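Local coordinates for protein putative hydrolase (Shewanella frigidimarina, PDB 3LHO) that is probably an iron-dependent dioxygenase of the 2-oxoadipate dioxygenase/decarboxylase family, converting 2-oxoadipate to 2-hydroxyglutarate, at residues A[50-55]-A[117-122]; A[166-171]-A[234-239]; A[207-212]-A[238-243]. All blocks are in the same frame, centred on the assembly; numbering follows the deposited sequence.

Contact 1: residues A[50-55]-A[117-122]; sequences AKVNLS and DQVDIA. With SO4 (sulfate ion), chain C.
The turn leading into helix 54-62, which includes K51, packs against the loop that follows helix 106-116, and the lysine carries the contact. K51 sends its side chain past V119, the two running in opposite directions. CG lies anti to the backbone N (chi1 -163°), and the chain then bends at chi3 (-60°). K51 NZ gives a hydrogen bond of 2.7 Å to V119 O, in the plane of that carbonyl. A second carbonyl, I116 O just before 117-122, also accepts from NZ, a pairing that suits the C-terminal end of a helix, where backbone oxygens lack partners from the next turn. The methylenes do apolar work on the way: K51 CD rests 4.0 Å from V119 CB, and K51 CG lies 4.2 Å from I121 CG1. Nearby, V52 CG1 meets V119 CG1 at 4.3 Å, two branched side chains in a buried patch that Y161 and W136 extend. N53 caps helix 54-62, its OD1 accepting from V56 N and, weakly, from S55 N. D117 OD1 stays 5.1 Å from K51 NZ, too far for a salt bridge. The lysine charge is probably met here by backbone carbonyl dipoles, with D117 likely to add a longer-range attraction.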
ATOM      1  N   ALA A  50       4.361  -9.718 -17.005  1.00 15.62           N
ATOM      2  CA  ALA A  50       3.011 -10.219 -17.335  1.00 16.36           C
ATOM      3  C   ALA A  50       2.432 -11.097 -16.230  1.00 16.95           C
ATOM      4  O   ALA A  50       1.269 -10.951 -15.776  1.00 18.75           O
ATOM      5  CB  ALA A  50       3.052 -11.009 -18.702  1.00 16.68           C
ATOM      6  N   LYS A  51       3.240 -12.014 -15.779  1.00 16.58           N
ATOM      7  CA  LYS A  51       2.779 -12.964 -14.764  1.00 16.14           C
ATOM      8  C   LYS A  51       2.148 -12.287 -13.520  1.00 16.80           C
ATOM      9  O   LYS A  51       1.260 -12.864 -12.848  1.00 13.24           O
ATOM     10  CB  LYS A  51       3.942 -13.829 -14.287  1.00 18.35           C
ATOM     11  CG  LYS A  51       3.457 -15.103 -13.561  1.00 18.12           C
ATOM     12  CD  LYS A  51       4.580 -15.943 -12.884  1.00 24.72           C
ATOM     13  CE  LYS A  51       5.630 -16.454 -13.828  1.00 24.18           C
ATOM     14  NZ  LYS A  51       6.689 -17.235 -13.095  1.00 20.97           N
ATOM     15  N   VAL A  52       2.613 -11.087 -13.179  1.00 14.60           N
ATOM     16  CA  VAL A  52       2.253 -10.446 -11.902  1.00 15.72           C
ATOM     17  C   VAL A  52       1.914  -8.968 -12.085  1.00 16.77           C
ATOM     18  O   VAL A  52       1.945  -8.222 -11.137  1.00 17.19           O
ATOM     19  CB  VAL A  52       3.398 -10.560 -10.826  1.00 16.91           C
ATOM     20  CG1 VAL A  52       3.665 -11.992 -10.452  1.00 12.57           C
ATOM     21  CG2 VAL A  52       4.688  -9.937 -11.285  1.00 10.21           C
ATOM     22  N   ASN A  53       1.524  -8.566 -13.283  1.00 15.09           N
ATOM     23  CA  ASN A  53       1.381  -7.137 -13.579  1.00 15.31           C
ATOM     24  C   ASN A  53       0.158  -6.489 -12.898  1.00 16.29           C
ATOM     25  O   ASN A  53      -0.581  -7.142 -12.188  1.00 15.00           O
ATOM     26  CB  ASN A  53       1.447  -6.898 -15.092  1.00 15.11           C
ATOM     27  CG  ASN A  53       0.252  -7.348 -15.822  1.00 23.25           C
ATOM     28  OD1 ASN A  53      -0.825  -7.566 -15.240  1.00 29.23           O
ATOM     29  ND2 ASN A  53       0.384  -7.437 -17.146  1.00 18.59           N
ATOM     30  N   LEU A  54       0.033  -5.183 -13.054  1.00 16.16           N
ATOM     31  CA  LEU A  54      -1.045  -4.423 -12.437  1.00 17.16           C
ATOM     32  C   LEU A  54      -2.423  -5.148 -12.630  1.00 15.86           C
ATOM     33  O   LEU A  54      -3.163  -5.347 -11.658  1.00 17.04           O
ATOM     34  CB  LEU A  54      -1.043  -2.990 -13.025  1.00 16.55           C
ATOM     35  CG  LEU A  54      -1.676  -1.897 -12.165  1.00 17.71           C
ATOM     36  CD1 LEU A  54      -1.324  -0.548 -12.740  1.00 17.65           C
ATOM     37  CD2 LEU A  54      -3.193  -2.107 -12.091  1.00 20.19           C
ATOM     38  N   SER A  55      -2.668  -5.635 -13.851  1.00 12.83           N
ATOM     39  CA  SER A  55      -3.953  -6.180 -14.262  1.00 17.07           C
ATOM     40  C   SER A  55      -4.193  -7.479 -13.504  1.00 15.66           C
ATOM     41  O   SER A  55      -5.310  -7.761 -13.145  1.00 16.51           O
ATOM     42  CB  SER A  55      -3.993  -6.422 -15.755  1.00 19.62           C
ATOM     43  OG  SER A  55      -3.851  -5.143 -16.404  1.00 25.42           O
ATOM     44  N   ASP A 117      10.412 -15.151 -11.813  1.00 17.70           N
ATOM     45  CA  ASP A 117      10.459 -16.468 -12.424  1.00 19.07           C
ATOM     46  C   ASP A 117      10.131 -17.478 -11.377  1.00 18.61           C
ATOM     47  O   ASP A 117       9.657 -18.557 -11.698  1.00 21.06           O
ATOM     48  CB  ASP A 117      11.842 -16.810 -12.989  1.00 20.41           C
ATOM     49  CG  ASP A 117      12.124 -16.134 -14.290  1.00 22.87           C
ATOM     50  OD1 ASP A 117      11.210 -15.520 -14.864  1.00 32.38           O
ATOM     51  OD2 ASP A 117      13.301 -16.177 -14.703  1.00 28.36           O
ATOM     52  N   GLN A 118      10.365 -17.176 -10.115  1.00 17.18           N
ATOM     53  CA  GLN A 118      10.064 -18.190  -9.074  1.00 16.21           C
ATOM     54  C   GLN A 118       8.603 -18.257  -8.627  1.00 20.13           C
ATOM     55  O   GLN A 118       8.202 -19.211  -7.912  1.00 19.62           O
ATOM     56  CB  GLN A 118      10.963 -17.986  -7.863  1.00 19.28           C
ATOM     57  CG  GLN A 118      12.445 -18.196  -8.157  1.00 18.27           C
ATOM     58  CD  GLN A 118      13.339 -17.686  -7.029  1.00 24.60           C
ATOM     59  OE1 GLN A 118      13.336 -18.233  -5.926  1.00 19.78           O
ATOM     60  NE2 GLN A 118      14.130 -16.639  -7.309  1.00 24.19           N
ATOM     61  N   VAL A 119       7.816 -17.258  -9.016  1.00 17.38           N
ATOM     62  CA  VAL A 119       6.380 -17.231  -8.733  1.00 17.18           C
ATOM     63  C   VAL A 119       5.646 -18.280  -9.597  1.00 17.63           C
ATOM     64  O   VAL A 119       5.688 -18.234 -10.825  1.00 17.31           O
ATOM     65  CB  VAL A 119       5.767 -15.853  -9.018  1.00 18.44           C
ATOM     66  CG1 VAL A 119       4.227 -15.884  -8.782  1.00 16.28           C
ATOM     67  CG2 VAL A 119       6.447 -14.749  -8.170  1.00 16.02           C
ATOM     68  N   ASP A 120       5.008 -19.239  -8.940  1.00 17.34           N
ATOM     69  CA  ASP A 120       4.078 -20.130  -9.614  1.00 17.29           C
ATOM     70  C   ASP A 120       2.872 -19.395 -10.169  1.00 13.84           C
ATOM     71  O   ASP A 120       2.110 -18.750  -9.423  1.00 14.32           O
ATOM     72  CB  ASP A 120       3.606 -21.205  -8.628  1.00 17.53           C
ATOM     73  CG  ASP A 120       2.680 -22.231  -9.271  1.00 22.06           C
ATOM     74  OD1 ASP A 120       2.403 -22.153 -10.488  1.00 18.08           O
ATOM     75  OD2 ASP A 120       2.233 -23.125  -8.534  1.00 21.63           O
ATOM     76  N   ILE A 121       2.678 -19.487 -11.481  1.00 16.42           N
ATOM     77  CA  ILE A 121       1.584 -18.741 -12.140  1.00 16.75           C
ATOM     78  C   ILE A 121       0.245 -19.111 -11.495  1.00 16.93           C
ATOM     79  O   ILE A 121      -0.648 -18.289 -11.362  1.00 14.03           O
ATOM     80  CB  ILE A 121       1.537 -18.956 -13.670  1.00 18.83           C
ATOM     81  CG1 ILE A 121       0.534 -17.974 -14.305  1.00 18.29           C
ATOM     82  CG2 ILE A 121       1.221 -20.486 -14.036  1.00 13.64           C
ATOM     83  CD1 ILE A 121       0.624 -17.849 -15.791  1.00 23.60           C
ATOM     84  N   ALA A 122       0.122 -20.360 -11.051  1.00 13.59           N
ATOM     85  CA  ALA A 122      -1.109 -20.785 -10.424  1.00 18.14           C
ATOM     86  C   ALA A 122      -1.429 -20.047  -9.121  1.00 17.24           C
ATOM     87  O   ALA A 122      -2.586 -19.923  -8.765  1.00 18.78           O
ATOM     88  CB  ALA A 122      -1.084 -22.268 -10.214  1.00 10.84           C
TER
HETATM   89  S   SO4 C 268       6.868 -10.573 -19.534  1.00 67.09           S
HETATM   90  O1  SO4 C 268       6.142 -11.774 -19.129  1.00 67.47           O
HETATM   91  O2  SO4 C 268       6.225  -9.357 -19.016  1.00 62.59           O
HETATM   92  O3  SO4 C 268       8.251 -10.691 -19.062  1.00 66.94           O
HETATM   93  O4  SO4 C 268       6.816 -10.481 -20.993  1.00 76.93           O

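Contact 2: residues A[166-171]-A[234-239]; sequences FTVSIN and YEFARR. With NI (nickel (II) ion), chain B.
T167 and E235 meet beside the nickel ion, which only the glutamate of the two binds, on neighbouring parallel strands of the mixed sheet in this glyoxalase-clan (vicinal oxygen chelate) fold. E235 OE1 binds the metal at 2.2 Å; H41, H165 and three waters complete the site. E235 OE1 also accepts from T167 OG1 at 2.7 Å, on its anti side and 33° out of the carboxylate plane, while OE2 accepts from a metal-bound water. E235 has CG anti to its backbone N (chi1 -167°); the extended chain then carries the carboxylate to the ion, and the T167 hydroxyl would steady its rotation. T167 CG2 packs 3.6 Å from A237 CB, both methyls on the face of the metal-binding glutamate.

Backbone bonds set the register: V168 N donates to E235 O, and A237 N to V168 O. On the face of V168 and F236, V168 CB lies 3.8 Å from F236 CD1; V168 CG2 also meets Y234 CZ at 3.6 Å, and the two rings pack on helix 22-32. N171 suits its place because an amide accepts and donates: R239 N reaches N171 OD1 on a lone pair at 2.8 Å, and N171 ND2 bonds R239 O at 2.7 Å.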
ATOM      1  N   PHE A 166      -2.524   0.522   4.648  1.00 15.29           N
ATOM      2  CA  PHE A 166      -3.904   0.988   4.759  1.00 16.50           C
ATOM      3  C   PHE A 166      -3.903   2.458   5.129  1.00 17.98           C
ATOM      4  O   PHE A 166      -3.002   2.908   5.848  1.00 15.94           O
ATOM      5  CB  PHE A 166      -4.606   0.246   5.852  1.00 17.64           C
ATOM      6  CG  PHE A 166      -5.045  -1.096   5.442  1.00 12.50           C
ATOM      7  CD1 PHE A 166      -4.110  -2.090   5.193  1.00 20.85           C
ATOM      8  CD2 PHE A 166      -6.407  -1.387   5.322  1.00 17.70           C
ATOM      9  CE1 PHE A 166      -4.528  -3.371   4.822  1.00 10.61           C
ATOM     10  CE2 PHE A 166      -6.817  -2.689   4.990  1.00 19.97           C
ATOM     11  CZ  PHE A 166      -5.879  -3.638   4.684  1.00 18.60           C
ATOM     12  N   THR A 167      -4.928   3.173   4.664  1.00 15.99           N
ATOM     13  CA  THR A 167      -5.119   4.575   4.963  1.00 17.75           C
ATOM     14  C   THR A 167      -6.505   4.862   5.530  1.00 16.90           C
ATOM     15  O   THR A 167      -7.514   4.589   4.866  1.00 14.65           O
ATOM     16  CB  THR A 167      -4.920   5.431   3.712  1.00 14.20           C
ATOM     17  OG1 THR A 167      -3.607   5.195   3.183  1.00 16.67           O
ATOM     18  CG2 THR A 167      -5.094   6.932   4.088  1.00 14.63           C
ATOM     19  N   VAL A 168      -6.537   5.395   6.754  1.00 13.83           N
ATOM     20  CA  VAL A 168      -7.753   5.806   7.427  1.00 11.56           C
ATOM     21  C   VAL A 168      -8.395   7.004   6.784  1.00 15.47           C
ATOM     22  O   VAL A 168      -7.701   7.950   6.405  1.00 14.20           O
ATOM     23  CB  VAL A 168      -7.476   6.082   8.923  1.00 12.93           C
ATOM     24  CG1 VAL A 168      -8.730   6.592   9.626  1.00 14.39           C
ATOM     25  CG2 VAL A 168      -6.956   4.767   9.586  1.00 18.22           C
ATOM     26  N   SER A 169      -9.722   6.958   6.628  1.00 14.27           N
ATOM     27  CA  SER A 169     -10.451   8.070   6.114  1.00 16.41           C
ATOM     28  C   SER A 169     -10.768   8.989   7.284  1.00 16.21           C
ATOM     29  O   SER A 169     -11.619   8.651   8.142  1.00 16.48           O
ATOM     30  CB  SER A 169     -11.774   7.623   5.475  1.00 19.09           C
ATOM     31  OG  SER A 169     -12.557   8.759   5.152  1.00 13.69           O
ATOM     32  N   ILE A 170     -10.109  10.149   7.286  1.00 15.40           N
ATOM     33  CA  ILE A 170     -10.351  11.176   8.299  0.60 17.33           C
ATOM     34  C   ILE A 170     -11.780  11.714   8.111  1.00 15.29           C
ATOM     35  O   ILE A 170     -12.491  11.915   9.093  1.00 17.16           O
ATOM     36  CB  ILE A 170      -9.301  12.322   8.235  0.60 16.73           C
ATOM     37  CG1 ILE A 170      -7.909  11.781   8.628  0.60 20.59           C
ATOM     38  CG2 ILE A 170      -9.700  13.478   9.165  0.60 16.95           C
ATOM     39  CD1 ILE A 170      -6.771  12.756   8.342  0.60  9.48           C
ATOM     40  N   ASN A 171     -12.186  11.913   6.857  1.00 14.13           N
ATOM     41  CA  ASN A 171     -13.559  12.317   6.524  1.00 12.86           C
ATOM     42  C   ASN A 171     -14.573  11.536   7.349  1.00 17.51           C
ATOM     43  O   ASN A 171     -15.484  12.107   7.926  1.00 18.42           O
ATOM     44  CB  ASN A 171     -13.882  12.128   5.042  1.00 14.82           C
ATOM     45  CG  ASN A 171     -12.942  12.921   4.109  1.00 18.09           C
ATOM     46  OD1 ASN A 171     -11.703  12.753   4.134  1.00 18.27           O
ATOM     47  ND2 ASN A 171     -13.529  13.752   3.262  1.00 11.11           N
ATOM     48  N   TYR A 234       1.262   3.225   8.601  1.00 16.34           N
ATOM     49  CA  TYR A 234      -0.190   3.410   8.576  1.00 17.21           C
ATOM     50  C   TYR A 234      -0.405   4.890   8.237  1.00 17.57           C
ATOM     51  O   TYR A 234       0.239   5.759   8.814  1.00 17.04           O
ATOM     52  CB  TYR A 234      -0.708   3.115   9.969  1.00 20.78           C
ATOM     53  CG  TYR A 234      -2.177   2.810  10.199  1.00 21.24           C
ATOM     54  CD1 TYR A 234      -2.965   2.116   9.261  1.00 20.40           C
ATOM     55  CD2 TYR A 234      -2.769   3.150  11.422  1.00 15.11           C
ATOM     56  CE1 TYR A 234      -4.317   1.823   9.532  1.00 18.65           C
ATOM     57  CE2 TYR A 234      -4.095   2.834  11.696  1.00 18.37           C
ATOM     58  CZ  TYR A 234      -4.855   2.150  10.759  1.00 16.43           C
ATOM     59  OH  TYR A 234      -6.166   1.854  11.052  1.00 14.97           O
ATOM     60  N   GLU A 235      -1.318   5.149   7.316  1.00 15.40           N
ATOM     61  CA  GLU A 235      -1.544   6.458   6.726  1.00 17.41           C
ATOM     62  C   GLU A 235      -2.952   6.989   7.066  1.00 17.95           C
ATOM     63  O   GLU A 235      -3.827   6.219   7.458  1.00 17.49           O
ATOM     64  CB  GLU A 235      -1.382   6.328   5.228  1.00 17.18           C
ATOM     65  CG  GLU A 235      -1.263   7.637   4.433  1.00 17.15           C
ATOM     66  CD  GLU A 235      -0.883   7.368   2.965  1.00 23.20           C
ATOM     67  OE1 GLU A 235      -1.783   6.956   2.192  1.00 20.10           O
ATOM     68  OE2 GLU A 235       0.306   7.553   2.581  1.00 19.54           O
ATOM     69  N   PHE A 236      -3.125   8.311   6.928  1.00 19.14           N
ATOM     70  CA  PHE A 236      -4.366   9.040   7.267  1.00 18.02           C
ATOM     71  C   PHE A 236      -4.603  10.030   6.160  1.00 18.30           C
ATOM     72  O   PHE A 236      -3.689  10.703   5.735  1.00 20.20           O
ATOM     73  CB  PHE A 236      -4.218   9.718   8.645  1.00 15.72           C
ATOM     74  CG  PHE A 236      -3.690   8.772   9.693  1.00 17.37           C
ATOM     75  CD1 PHE A 236      -4.553   7.990  10.428  1.00 18.37           C
ATOM     76  CD2 PHE A 236      -2.325   8.594   9.875  1.00 21.82           C
ATOM     77  CE1 PHE A 236      -4.057   7.054  11.332  1.00 19.46           C
ATOM     78  CE2 PHE A 236      -1.834   7.659  10.795  1.00 18.66           C
ATOM     79  CZ  PHE A 236      -2.698   6.891  11.501  1.00 20.00           C
ATOM     80  N   ALA A 237      -5.826  10.103   5.645  1.00 16.89           N
ATOM     81  CA  ALA A 237      -6.116  11.022   4.544  1.00 15.03           C
ATOM     82  C   ALA A 237      -7.438  11.750   4.771  1.00 14.53           C
ATOM     83  O   ALA A 237      -8.449  11.136   5.131  1.00 15.32           O
ATOM     84  CB  ALA A 237      -6.171  10.246   3.187  1.00 14.93           C
ATOM     85  N   ARG A 238      -7.416  13.065   4.556  1.00 16.35           N
ATOM     86  CA  ARG A 238      -8.613  13.848   4.442  1.00 17.76           C
ATOM     87  C   ARG A 238      -8.763  14.319   3.000  1.00 19.11           C
ATOM     88  O   ARG A 238      -7.876  14.963   2.481  1.00 20.61           O
ATOM     89  CB  ARG A 238      -8.570  15.058   5.371  1.00 18.43           C
ATOM     90  CG  ARG A 238      -9.847  15.903   5.312  1.00 20.25           C
ATOM     91  CD  ARG A 238      -9.954  16.918   6.434  1.00 25.45           C
ATOM     92  NE  ARG A 238     -11.060  17.857   6.187  1.00 26.23           N
ATOM     93  CZ  ARG A 238     -11.287  18.977   6.873  1.00 26.86           C
ATOM     94  NH1 ARG A 238     -10.503  19.352   7.870  1.00 23.53           N
ATOM     95  NH2 ARG A 238     -12.324  19.731   6.561  1.00 23.00           N
ATOM     96  N   ARG A 239      -9.910  14.027   2.386  1.00 18.76           N
ATOM     97  CA  ARG A 239     -10.226  14.556   1.069  1.00 17.34           C
ATOM     98  C   ARG A 239     -11.246  15.679   1.103  1.00 17.75           C
ATOM     99  O   ARG A 239     -12.128  15.708   1.969  1.00 18.61           O
ATOM    100  CB  ARG A 239     -10.755  13.445   0.171  1.00 21.50           C
ATOM    101  CG  ARG A 239      -9.756  12.350  -0.090  1.00 19.60           C
ATOM    102  CD  ARG A 239     -10.431  11.192  -0.854  1.00 22.29           C
ATOM    103  NE  ARG A 239      -9.421  10.176  -1.056  1.00 21.90           N
ATOM    104  CZ  ARG A 239      -8.412  10.277  -1.917  1.00 25.76           C
ATOM    105  NH1 ARG A 239      -8.289  11.320  -2.748  1.00 23.92           N
ATOM    106  NH2 ARG A 239      -7.514   9.328  -1.936  1.00 30.04           N
TER
HETATM  107 NI    NI B 267      -1.506   5.984   0.281  1.00 23.76          NI
HETATM  108  O   HOH W   1       0.651   7.040   0.015  1.00 27.17           O
HETATM  109  O   HOH W   2      -1.745   7.751  -0.702  1.00 21.10           O
HETATM  110  O   HOH W   3      -1.086   5.650  -1.950  1.00 21.20           O

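Contact 3: residues A[207-212]-A[238-243]; sequences LLEQSS and RRYPMA
E209 OE1 is held by the hydroxyl of Y240, which gives it a hydrogen bond of 2.7 Å from Y240 OH, and a water 2.6 Å from E209 OE1 probably donates as well. This carboxylate stands on strand 208-212, an outermost strand of the mixed sheet, which pairs antiparallel with strand 235-239. Y240 OH comes from above the carboxylate plane, 55° out of it, whereas OE1 lies at the edge of the tyrosine ring and in its plane; the two flat groups are turned 68° apart. The E209 chain is extended beyond CG and carries OE1 to the hydroxyl. The water also accepts from R238 NH1, so it links the two charges, and the tyrosine hydroxyl sits over one face of the R238 guanidinium, toward its rim. R238 and E209 have no direct salt bridge, but the arginine's charge would probably favour an ionised glutamate. Replacing Y240 by a phenylalanine would remove the hydroxyl and would probably leave E209 OE1 without the tyrosine O-H that grips it, the carboxylate freer to turn.

E209 and R238 form a hydrogen-bonded pair, each N donating to the other's O. L208 and R239 are the adjacent non-hydrogen-bonded pair, with side chains side by side and pointing the same way. L208 CD1 lies over one face of the R239 guanidinium, whose NE makes a salt bridge to D40; an apolar branch suits that flat surface while its N-H groups bond elsewhere. L207 and L208 fit a G1 beta bulge against another part of the chain, L207 having the positive phi (70°) of its first position. Beyond the strand, Y240 N still bonds to L207 O at 3.0 Å. The two methyls of L207 meet the departing chain: L207 CD2 packs 4.0 Å from Y240 CB, and L207 CD1 lies 3.9 Å from CG of M242, a selenomethionine.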
ATOM      1  N   LEU A 207      -6.802  19.836  -2.128  1.00 25.76           N
ATOM      2  CA  LEU A 207      -7.941  18.918  -1.977  1.00 26.28           C
ATOM      3  C   LEU A 207      -7.617  17.560  -1.309  1.00 22.01           C
ATOM      4  O   LEU A 207      -8.445  16.641  -1.311  1.00 21.20           O
ATOM      5  CB  LEU A 207      -8.633  18.688  -3.315  1.00 26.79           C
ATOM      6  CG  LEU A 207      -9.057  19.934  -4.077  1.00 27.21           C
ATOM      7  CD1 LEU A 207      -9.662  19.493  -5.397  1.00 22.69           C
ATOM      8  CD2 LEU A 207     -10.031  20.801  -3.284  1.00 24.16           C
ATOM      9  N   LEU A 208      -6.431  17.460  -0.725  1.00 22.18           N
ATOM     10  CA  LEU A 208      -5.964  16.220  -0.123  1.00 20.73           C
ATOM     11  C   LEU A 208      -4.908  16.510   0.933  1.00 21.76           C
ATOM     12  O   LEU A 208      -3.953  17.247   0.684  1.00 19.21           O
ATOM     13  CB  LEU A 208      -5.403  15.255  -1.191  1.00 20.10           C
ATOM     14  CG  LEU A 208      -4.831  13.916  -0.693  1.00 20.31           C
ATOM     15  CD1 LEU A 208      -5.932  13.121  -0.036  1.00 18.39           C
ATOM     16  CD2 LEU A 208      -4.195  13.079  -1.836  1.00 21.45           C
ATOM     17  N   GLU A 209      -5.083  15.927   2.116  1.00 20.10           N
ATOM     18  CA  GLU A 209      -4.072  16.002   3.168  1.00 19.17           C
ATOM     19  C   GLU A 209      -3.777  14.610   3.645  1.00 20.04           C
ATOM     20  O   GLU A 209      -4.705  13.849   3.866  1.00 21.11           O
ATOM     21  CB  GLU A 209      -4.555  16.826   4.353  1.00 17.05           C
ATOM     22  CG  GLU A 209      -4.702  18.309   4.089  1.00 19.61           C
ATOM     23  CD  GLU A 209      -5.476  19.023   5.203  1.00 19.96           C
ATOM     24  OE1 GLU A 209      -6.547  18.546   5.625  1.00 24.83           O
ATOM     25  OE2 GLU A 209      -5.003  20.068   5.671  1.00 26.04           O
ATOM     26  N   GLN A 210      -2.498  14.276   3.827  1.00 19.35           N
ATOM     27  CA  GLN A 210      -2.114  12.951   4.299  1.00 21.91           C
ATOM     28  C   GLN A 210      -1.034  13.053   5.354  1.00 21.94           C
ATOM     29  O   GLN A 210      -0.258  14.010   5.375  1.00 23.74           O
ATOM     30  CB  GLN A 210      -1.642  12.054   3.140  1.00 23.41           C
ATOM     31  CG  GLN A 210      -2.722  11.710   2.119  1.00 29.16           C
ATOM     32  CD  GLN A 210      -2.234  10.786   1.001  1.00 32.08           C
ATOM     33  OE1 GLN A 210      -1.460  11.193   0.149  1.00 37.39           O
ATOM     34  NE2 GLN A 210      -2.695   9.550   1.005  1.00 24.88           N
ATOM     35  N   SER A 211      -1.026  12.075   6.251  1.00 23.07           N
ATOM     36  CA  SER A 211       0.011  11.944   7.258  1.00 22.97           C
ATOM     37  C   SER A 211       0.206  10.456   7.476  1.00 21.80           C
ATOM     38  O   SER A 211      -0.603   9.658   6.987  1.00 21.75           O
ATOM     39  CB  SER A 211      -0.438  12.632   8.555  1.00 21.11           C
ATOM     40  OG  SER A 211      -1.521  11.925   9.120  1.00 20.76           O
ATOM     41  N   SER A 212       1.301  10.077   8.131  1.00 20.55           N
ATOM     42  CA  SER A 212       1.593   8.674   8.401  1.00 20.87           C
ATOM     43  C   SER A 212       2.454   8.479   9.625  1.00 20.56           C
ATOM     44  O   SER A 212       3.222   9.345  10.016  1.00 22.44           O
ATOM     45  CB  SER A 212       2.284   7.977   7.200  1.00 20.40           C
ATOM     46  OG  SER A 212       3.435   8.686   6.742  1.00 21.20           O
ATOM     47  N   ARG A 238      -7.416  13.065   4.556  1.00 16.35           N
ATOM     48  CA  ARG A 238      -8.613  13.848   4.442  1.00 17.76           C
ATOM     49  C   ARG A 238      -8.763  14.319   3.000  1.00 19.11           C
ATOM     50  O   ARG A 238      -7.876  14.963   2.481  1.00 20.61           O
ATOM     51  CB  ARG A 238      -8.570  15.058   5.371  1.00 18.43           C
ATOM     52  CG  ARG A 238      -9.847  15.903   5.312  1.00 20.25           C
ATOM     53  CD  ARG A 238      -9.954  16.918   6.434  1.00 25.45           C
ATOM     54  NE  ARG A 238     -11.060  17.857   6.187  1.00 26.23           N
ATOM     55  CZ  ARG A 238     -11.287  18.977   6.873  1.00 26.86           C
ATOM     56  NH1 ARG A 238     -10.503  19.352   7.870  1.00 23.53           N
ATOM     57  NH2 ARG A 238     -12.324  19.731   6.561  1.00 23.00           N
ATOM     58  N   ARG A 239      -9.910  14.027   2.386  1.00 18.76           N
ATOM     59  CA  ARG A 239     -10.226  14.556   1.069  1.00 17.34           C
ATOM     60  C   ARG A 239     -11.246  15.679   1.103  1.00 17.75           C
ATOM     61  O   ARG A 239     -12.128  15.708   1.969  1.00 18.61           O
ATOM     62  CB  ARG A 239     -10.755  13.445   0.171  1.00 21.50           C
ATOM     63  CG  ARG A 239      -9.756  12.350  -0.090  1.00 19.60           C
ATOM     64  CD  ARG A 239     -10.431  11.192  -0.854  1.00 22.29           C
ATOM     65  NE  ARG A 239      -9.421  10.176  -1.056  1.00 21.90           N
ATOM     66  CZ  ARG A 239      -8.412  10.277  -1.917  1.00 25.76           C
ATOM     67  NH1 ARG A 239      -8.289  11.320  -2.748  1.00 23.92           N
ATOM     68  NH2 ARG A 239      -7.514   9.328  -1.936  1.00 30.04           N
ATOM     69  N   TYR A 240     -11.119  16.586   0.130  1.00 16.93           N
ATOM     70  CA  TYR A 240     -12.000  17.725  -0.004  1.00 19.18           C
ATOM     71  C   TYR A 240     -12.802  17.707  -1.292  1.00 20.89           C
ATOM     72  O   TYR A 240     -12.410  17.047  -2.276  1.00 20.97           O
ATOM     73  CB  TYR A 240     -11.192  19.009   0.091  1.00 17.24           C
ATOM     74  CG  TYR A 240     -10.562  19.238   1.444  1.00 18.16           C
ATOM     75  CD1 TYR A 240      -9.397  18.574   1.818  1.00 18.02           C
ATOM     76  CD2 TYR A 240     -11.098  20.156   2.337  1.00 18.95           C
ATOM     77  CE1 TYR A 240      -8.818  18.799   3.052  1.00 21.21           C
ATOM     78  CE2 TYR A 240     -10.523  20.385   3.553  1.00 15.69           C
ATOM     79  CZ  TYR A 240      -9.384  19.719   3.917  1.00 14.49           C
ATOM     80  OH  TYR A 240      -8.806  19.966   5.145  1.00 19.21           O
ATOM     81  N   PRO A 241     -13.963  18.380  -1.287  1.00 20.46           N
ATOM     82  CA  PRO A 241     -14.779  18.437  -2.497  1.00 22.67           C
ATOM     83  C   PRO A 241     -14.154  19.259  -3.607  1.00 22.73           C
ATOM     84  O   PRO A 241     -13.533  20.292  -3.353  1.00 24.40           O
ATOM     85  CB  PRO A 241     -16.074  19.107  -2.027  1.00 24.34           C
ATOM     86  CG  PRO A 241     -16.111  18.944  -0.592  1.00 19.56           C
ATOM     87  CD  PRO A 241     -14.696  18.889  -0.119  1.00 20.66           C
HETATM   88  N   MSE A 242     -14.299  18.788  -4.830  1.00 22.65           N
HETATM   89  CA  MSE A 242     -13.961  19.589  -6.018  1.00 26.63           C
HETATM   90  C   MSE A 242     -15.068  20.615  -6.328  1.00 28.55           C
HETATM   91  O   MSE A 242     -16.091  20.682  -5.620  1.00 27.36           O
HETATM   92  CB  MSE A 242     -13.773  18.656  -7.219  1.00 26.40           C
HETATM   93  CG  MSE A 242     -12.703  17.612  -6.978  1.00 26.58           C
HETATM   94 SE   MSE A 242     -12.450  16.416  -8.471  0.75 28.81          SE
HETATM   95  CE  MSE A 242     -13.919  15.183  -8.259  1.00 30.10           C
ATOM     96  N   ALA A 243     -14.866  21.388  -7.396  1.00 30.15           N
ATOM     97  CA  ALA A 243     -15.849  22.365  -7.847  1.00 31.06           C
ATOM     98  C   ALA A 243     -17.232  21.767  -7.981  1.00 30.68           C
ATOM     99  O   ALA A 243     -18.196  22.407  -7.609  1.00 31.71           O
ATOM    100  CB  ALA A 243     -15.414  23.035  -9.179  1.00 31.93           C
TER
HETATM  101  O   HOH W   4      -7.400  18.789   8.091  1.00 20.37           O

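How the contacts relate
Contacts 2 and 3 are neighbours, their centres about 9 Å apart, and share R238 and R239. Strand 235-239 lies between strands 165-169 and 208-212 in the mixed sheet, parallel to the first and antiparallel to the second, so one strand carries both contacts at the side of the nickel site. Contact 1 lies across the centre of the chain, its centre about 30 Å from that of contact 2 and 34 Å from that of contact 3, and it joins loop and helix-start segments, not strands. Along the chain contact 1 closes first; contacts 2 and 3 then end on the same stretch. Contact 1 thus lies in sequence between two metal ligands, H41 and H165, yet far from the site in space.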